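PDB 4MQD: DNA-entry nuclease inhibitor from Bacillus subtilis subsp. subtilis, which inhibits the DNA-entry nuclease and plays a role in the competence of cells to be transformed. Local coordinates for residues A[48-53]-A[79-84]; A[109-114]-A[130-135]. All blocks are in the same frame, centred on the assembly; numbering follows the deposited sequence.

How the interactions relate
Interaction 1 lies in the core and interaction 2 runs from that core out toward the surface. In interaction 1 residues 48-53 and 79-84, strands of two different sheets, face each other through side chains alone, with no hydrogen bond between them. Interaction 2 joins 109-114 and 130-135 within one sheet, where four backbone hydrogen bonds set the register and the side chains add to both faces. The two are neighbours: strand 77-85 pairs with strand 107-116, probably through bonds such as Val81 N to Leu111 O, and Leu111 and Cys113 turn the same way as Val79 and Val81, into the apolar layer between the sheets, where Leu111 touches Ile50 and Phe52.

Interaction 1. Residues A[48-53]-A[79-84]; sequences GAISFE and VTVPFH
Ile50 is the side chain that bridges the gap, and its CD1 does most of the touching. CG1 lies anti to the carbonyl carbon (chi1 -57°), and the chain then runs on extended to CD1, which meets Val81 CG1 tip to tip at 3.6 Å. The same methyl lies 3.4 Å from Phe83 CD1, the two side chains crossing at a slant. Phe83 has its CG anti to the backbone N (chi1 -175°), and the CE1 side of its ring comes nearer to 48-53 than CB does; in the conformer of Gly48 modelled here, Gly48 O approaches at the ring edge. Farther along, Phe52 presents its own edge to Val79, with CE1 4.3 Å from Val79 CG1. Ile50 CG2 lies over one face of that ring, 3.6 Å above the plane and offset toward the rim, a contact between residues i and i+2 of the same strand. The axes of the two short segments come no closer than 8.2 Å, a spacing bridged by side chains between two facing beta sheets. Strand 107-116 adds Leu111 against Ile50 and Phe52, Tyr43 of strand 43-46 touches Phe52, Val79 and Val81, and Val22 of strand 19-24 lies against Phe52 and Phe83.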
loop_
_atom_site.group_PDB
_atom_site.type_symbol
_atom_site.label_atom_id
_atom_site.label_comp_id
_atom_site.label_asym_id
_atom_site.label_seq_id
_atom_site.Cartn_x
_atom_site.Cartn_y
_atom_site.Cartn_z
ATOM N N GLY A 48 19.450 15.818 15.170
ATOM C CA GLY A 48 18.022 15.884 14.904
ATOM C C GLY A 48 17.730 15.750 13.422
ATOM O O GLY A 48 16.864 16.446 12.892
ATOM N N ALA A 49 18.451 14.849 12.754
ATOM C CA ALA A 49 18.302 14.661 11.310
ATOM C C ALA A 49 18.346 13.184 10.938
ATOM O O ALA A 49 19.081 12.405 11.545
ATOM C CB ALA A 49 19.386 15.423 10.566
ATOM N N ILE A 50 17.544 12.814 9.941
ATOM C CA ILE A 50 17.533 11.459 9.398
ATOM C C ILE A 50 17.711 11.533 7.888
ATOM O O ILE A 50 16.947 12.217 7.207
ATOM C CB ILE A 50 16.206 10.726 9.693
ATOM C CG1 ILE A 50 15.924 10.686 11.200
ATOM C CG2 ILE A 50 16.241 9.311 9.120
ATOM C CD1 ILE A 50 14.487 10.349 11.542
ATOM N N SER A 51 18.721 10.838 7.371
ATOM C CA SER A 51 18.891 10.695 5.930
ATOM C C SER A 51 18.357 9.340 5.512
ATOM O O SER A 51 18.664 8.327 6.140
ATOM C CB SER A 51 20.357 10.820 5.527
ATOM O OG SER A 51 20.897 12.059 5.952
ATOM N N PHE A 52 17.550 9.331 4.457
ATOM C CA PHE A 52 16.999 8.098 3.920
ATOM C C PHE A 52 17.717 7.742 2.627
ATOM O O PHE A 52 18.045 8.619 1.827
ATOM C CB PHE A 52 15.496 8.243 3.677
ATOM C CG PHE A 52 14.689 8.341 4.939
ATOM C CD1 PHE A 52 14.441 7.209 5.706
ATOM C CD2 PHE A 52 14.181 9.561 5.367
ATOM C CE1 PHE A 52 13.700 7.292 6.873
ATOM C CE2 PHE A 52 13.440 9.651 6.535
ATOM C CZ PHE A 52 13.199 8.513 7.289
ATOM N N GLU A 53 17.970 6.452 2.436
ATOM C CA GLU A 53 18.598 5.964 1.220
ATOM C C GLU A 53 17.595 5.989 0.074
ATOM O O GLU A 53 16.437 5.606 0.243
ATOM C CB GLU A 53 19.094 4.534 1.422
ATOM C CG GLU A 53 19.933 3.999 0.271
ATOM C CD GLU A 53 19.892 2.487 0.151
ATOM O OE1 GLU A 53 18.980 1.854 0.729
ATOM O OE2 GLU A 53 20.772 1.932 -0.540
ATOM N N VAL A 79 10.987 1.888 6.021
ATOM C CA VAL A 79 11.861 2.230 7.133
ATOM C C VAL A 79 11.082 3.096 8.111
ATOM O O VAL A 79 10.529 4.119 7.717
ATOM C CB VAL A 79 13.103 3.003 6.648
ATOM C CG1 VAL A 79 14.135 3.096 7.761
ATOM C CG2 VAL A 79 13.703 2.332 5.420
ATOM N N THR A 80 11.041 2.683 9.376
ATOM C CA THR A 80 10.372 3.443 10.430
ATOM C C THR A 80 11.381 3.840 11.505
ATOM O O THR A 80 12.041 2.982 12.089
ATOM C CB THR A 80 9.223 2.635 11.064
ATOM O OG1 THR A 80 8.261 2.305 10.053
ATOM C CG2 THR A 80 8.537 3.434 12.171
ATOM N N VAL A 81 11.483 5.142 11.763
ATOM C CA VAL A 81 12.503 5.695 12.654
ATOM C C VAL A 81 11.890 6.717 13.615
ATOM O O VAL A 81 11.055 7.527 13.205
ATOM C CB VAL A 81 13.619 6.387 11.839
ATOM C CG1 VAL A 81 14.702 6.947 12.754
ATOM C CG2 VAL A 81 14.217 5.418 10.828
ATOM N N PRO A 82 12.291 6.679 14.900
ATOM C CA PRO A 82 11.909 7.752 15.820
ATOM C C PRO A 82 12.480 9.102 15.391
ATOM O O PRO A 82 13.624 9.171 14.944
ATOM C CB PRO A 82 12.526 7.314 17.152
ATOM C CG PRO A 82 12.631 5.834 17.051
ATOM C CD PRO A 82 12.925 5.550 15.608
ATOM N N PHE A 83 11.687 10.160 15.528
ATOM C CA PHE A 83 12.105 11.487 15.088
ATOM C C PHE A 83 11.480 12.577 15.947
ATOM O O PHE A 83 10.259 12.654 16.076
ATOM C CB PHE A 83 11.725 11.692 13.621
ATOM C CG PHE A 83 12.217 12.989 13.043
ATOM C CD1 PHE A 83 13.577 13.255 12.958
ATOM C CD2 PHE A 83 11.321 13.939 12.575
ATOM C CE1 PHE A 83 14.034 14.446 12.422
ATOM C CE2 PHE A 83 11.773 15.133 12.038
ATOM C CZ PHE A 83 13.131 15.388 11.961
ATOM N N HIS A 84 12.331 13.415 16.530
ATOM C CA HIS A 84 11.885 14.507 17.383
ATOM C C HIS A 84 12.003 15.823 16.631
ATOM O O HIS A 84 13.040 16.116 16.036
ATOM C CB HIS A 84 12.720 14.561 18.664
ATOM C CG HIS A 84 12.365 15.701 19.566
ATOM N ND1 HIS A 84 11.256 15.685 20.384
ATOM C CD2 HIS A 84 12.972 16.892 19.778
ATOM C CE1 HIS A 84 11.194 16.818 21.061
ATOM N NE2 HIS A 84 12.224 17.568 20.713
#

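Interaction 2. Residues A[109-114]-A[130-135]; sequences YQLTCW and IDAVSV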
loop_
_atom_site.group_PDB
_atom_site.type_symbol
_atom_site.label_atom_id
_atom_site.label_comp_id
_atom_site.label_asym_id
_atom_site.label_seq_id
_atom_site.Cartn_x
_atom_site.Cartn_y
_atom_site.Cartn_z
ATOM N N TYR A 109 7.727 11.733 16.936
ATOM C CA TYR A 109 7.010 11.047 15.870
ATOM C C TYR A 109 7.649 9.702 15.561
ATOM O O TYR A 109 8.815 9.470 15.878
ATOM C CB TYR A 109 7.020 11.888 14.590
ATOM C CG TYR A 109 6.364 13.246 14.705
ATOM C CD1 TYR A 109 7.070 14.343 15.192
ATOM C CD2 TYR A 109 5.048 13.439 14.304
ATOM C CE1 TYR A 109 6.476 15.591 15.292
ATOM C CE2 TYR A 109 4.446 14.684 14.398
ATOM C CZ TYR A 109 5.164 15.756 14.891
ATOM O OH TYR A 109 4.572 16.996 14.985
ATOM N N GLN A 110 6.866 8.818 14.949
ATOM C CA GLN A 110 7.400 7.641 14.273
ATOM C C GLN A 110 7.386 7.941 12.781
ATOM O O GLN A 110 6.336 7.877 12.132
ATOM C CB GLN A 110 6.574 6.390 14.582
ATOM C CG GLN A 110 6.828 5.804 15.964
ATOM C CD GLN A 110 8.240 5.268 16.141
ATOM O OE1 GLN A 110 8.946 4.987 15.169
ATOM N NE2 GLN A 110 8.658 5.122 17.392
ATOM N N LEU A 111 8.556 8.294 12.256
ATOM C CA LEU A 111 8.698 8.684 10.862
ATOM C C LEU A 111 8.934 7.451 9.999
ATOM O O LEU A 111 9.941 6.757 10.164
ATOM C CB LEU A 111 9.863 9.665 10.708
ATOM C CG LEU A 111 9.953 10.420 9.381
ATOM C CD1 LEU A 111 8.812 11.419 9.251
ATOM C CD2 LEU A 111 11.297 11.123 9.259
ATOM N N THR A 112 8.003 7.183 9.087
ATOM C CA THR A 112 8.106 6.046 8.179
ATOM C C THR A 112 8.337 6.525 6.749
ATOM O O THR A 112 7.695 7.473 6.300
ATOM C CB THR A 112 6.840 5.172 8.230
ATOM O OG1 THR A 112 6.654 4.679 9.562
ATOM C CG2 THR A 112 6.949 3.990 7.271
ATOM N N CYS A 113 9.259 5.868 6.048
ATOM C CA CYS A 113 9.553 6.179 4.651
ATOM C C CYS A 113 9.365 4.942 3.774
ATOM O O CYS A 113 10.053 3.934 3.958
ATOM C CB CYS A 113 10.984 6.700 4.503
ATOM S SG CYS A 113 11.448 7.132 2.805
ATOM N N TRP A 114 8.429 5.023 2.832
ATOM C CA TRP A 114 8.220 3.960 1.854
ATOM C C TRP A 114 8.898 4.335 0.546
ATOM O O TRP A 114 8.694 5.442 0.037
ATOM C CB TRP A 114 6.730 3.742 1.580
ATOM C CG TRP A 114 5.950 3.125 2.696
ATOM C CD1 TRP A 114 5.724 1.794 2.902
ATOM C CD2 TRP A 114 5.253 3.816 3.734
ATOM N NE1 TRP A 114 4.942 1.613 4.017
ATOM C CE2 TRP A 114 4.636 2.839 4.545
ATOM C CE3 TRP A 114 5.094 5.166 4.061
ATOM C CZ2 TRP A 114 3.873 3.171 5.667
ATOM C CZ3 TRP A 114 4.335 5.496 5.174
ATOM C CH2 TRP A 114 3.736 4.502 5.964
ATOM N N ILE A 130 6.493 9.736 2.981
ATOM C CA ILE A 130 6.995 9.976 4.328
ATOM C C ILE A 130 5.832 10.317 5.261
ATOM O O ILE A 130 5.234 11.390 5.146
ATOM C CB ILE A 130 8.039 11.111 4.335
ATOM C CG1 ILE A 130 9.181 10.785 3.363
ATOM C CG2 ILE A 130 8.588 11.323 5.741
ATOM C CD1 ILE A 130 10.110 11.946 3.086
ATOM N N ASP A 131 5.517 9.402 6.177
ATOM C CA ASP A 131 4.415 9.586 7.122
ATOM C C ASP A 131 4.955 9.815 8.532
ATOM O O ASP A 131 5.602 8.937 9.113
ATOM C CB ASP A 131 3.483 8.367 7.099
ATOM C CG ASP A 131 2.235 8.545 7.972
ATOM O OD1 ASP A 131 1.798 9.695 8.208
ATOM O OD2 ASP A 131 1.678 7.515 8.412
ATOM N N ALA A 132 4.692 11.005 9.066
ATOM C CA ALA A 132 5.004 11.323 10.451
ATOM C C ALA A 132 3.792 10.979 11.312
ATOM O O ALA A 132 2.748 11.619 11.199
ATOM C CB ALA A 132 5.359 12.796 10.593
ATOM N N VAL A 133 3.933 9.960 12.157
ATOM C CA VAL A 133 2.870 9.556 13.076
ATOM C C VAL A 133 3.184 10.089 14.472
ATOM O O VAL A 133 4.248 9.806 15.018
ATOM C CB VAL A 133 2.722 8.024 13.130
ATOM C CG1 VAL A 133 1.583 7.627 14.065
ATOM C CG2 VAL A 133 2.492 7.466 11.730
ATOM N N SER A 134 2.251 10.848 15.045
ATOM C CA SER A 134 2.459 11.504 16.338
ATOM C C SER A 134 2.610 10.508 17.484
ATOM O O SER A 134 1.864 9.533 17.568
ATOM C CB SER A 134 1.298 12.450 16.650
ATOM O OG SER A 134 1.186 13.461 15.667
ATOM N N VAL A 135 3.585 10.764 18.355
ATOM C CA VAL A 135 3.807 9.963 19.560
ATOM C C VAL A 135 4.212 10.880 20.712
ATOM O O VAL A 135 3.559 11.892 20.973
ATOM C CB VAL A 135 4.909 8.903 19.346
ATOM C CG1 VAL A 135 5.175 8.132 20.637
ATOM C CG2 VAL A 135 4.525 7.952 18.219
HETATM O O HOH W 1 2.387 16.391 16.394
#
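Tyr109 meets segment 130-135 with its ring: CD2 is 3.8 Å from Ala132 CB, and CE2 lies 3.7 Å from Ser134 OG. The hydroxyl is hydrogen-bonded to Pro105 O and also accepts a bond from a water 2.7 Å from OH; that water reaches Ser134 OG as well, tying the two polar ends together. Ile130, at the other end, sends CG2 to within 3.5 Å of Leu111 CD1, the side chains crossing at an angle. Tyr109, Leu111, Cys113, Ile130, Ala132 and Ser134 share one face of the sheet.

The two strands form an antiparallel beta hairpin in the mixed sheet, with Gln110-Val133 and Thr112-Asp131 as the hydrogen-bonded pairs. The bond from Thr112 N to Asp131 O is nearly straight (174° at the hydrogen), whereas Val133 N sits well above the carbonyl plane of Gln110 O.

Asp131 projects from the other face, its CG anti to the backbone N (chi1 -175°). Its CB lies in the plane of the Trp114 ring, at the edge, 3.6 Å from CZ3, and the two side chains run side by side with carboxylate and indole planes 21° apart. Thr112 CG2 packs 3.4 Å above one face of that indole. The Arg65 side chain of strand 59-66 also packs against Asp131. The carboxylate has a hydrogen-bond partner in the backbone, Asp131 OD1 accepting from Ser68 N.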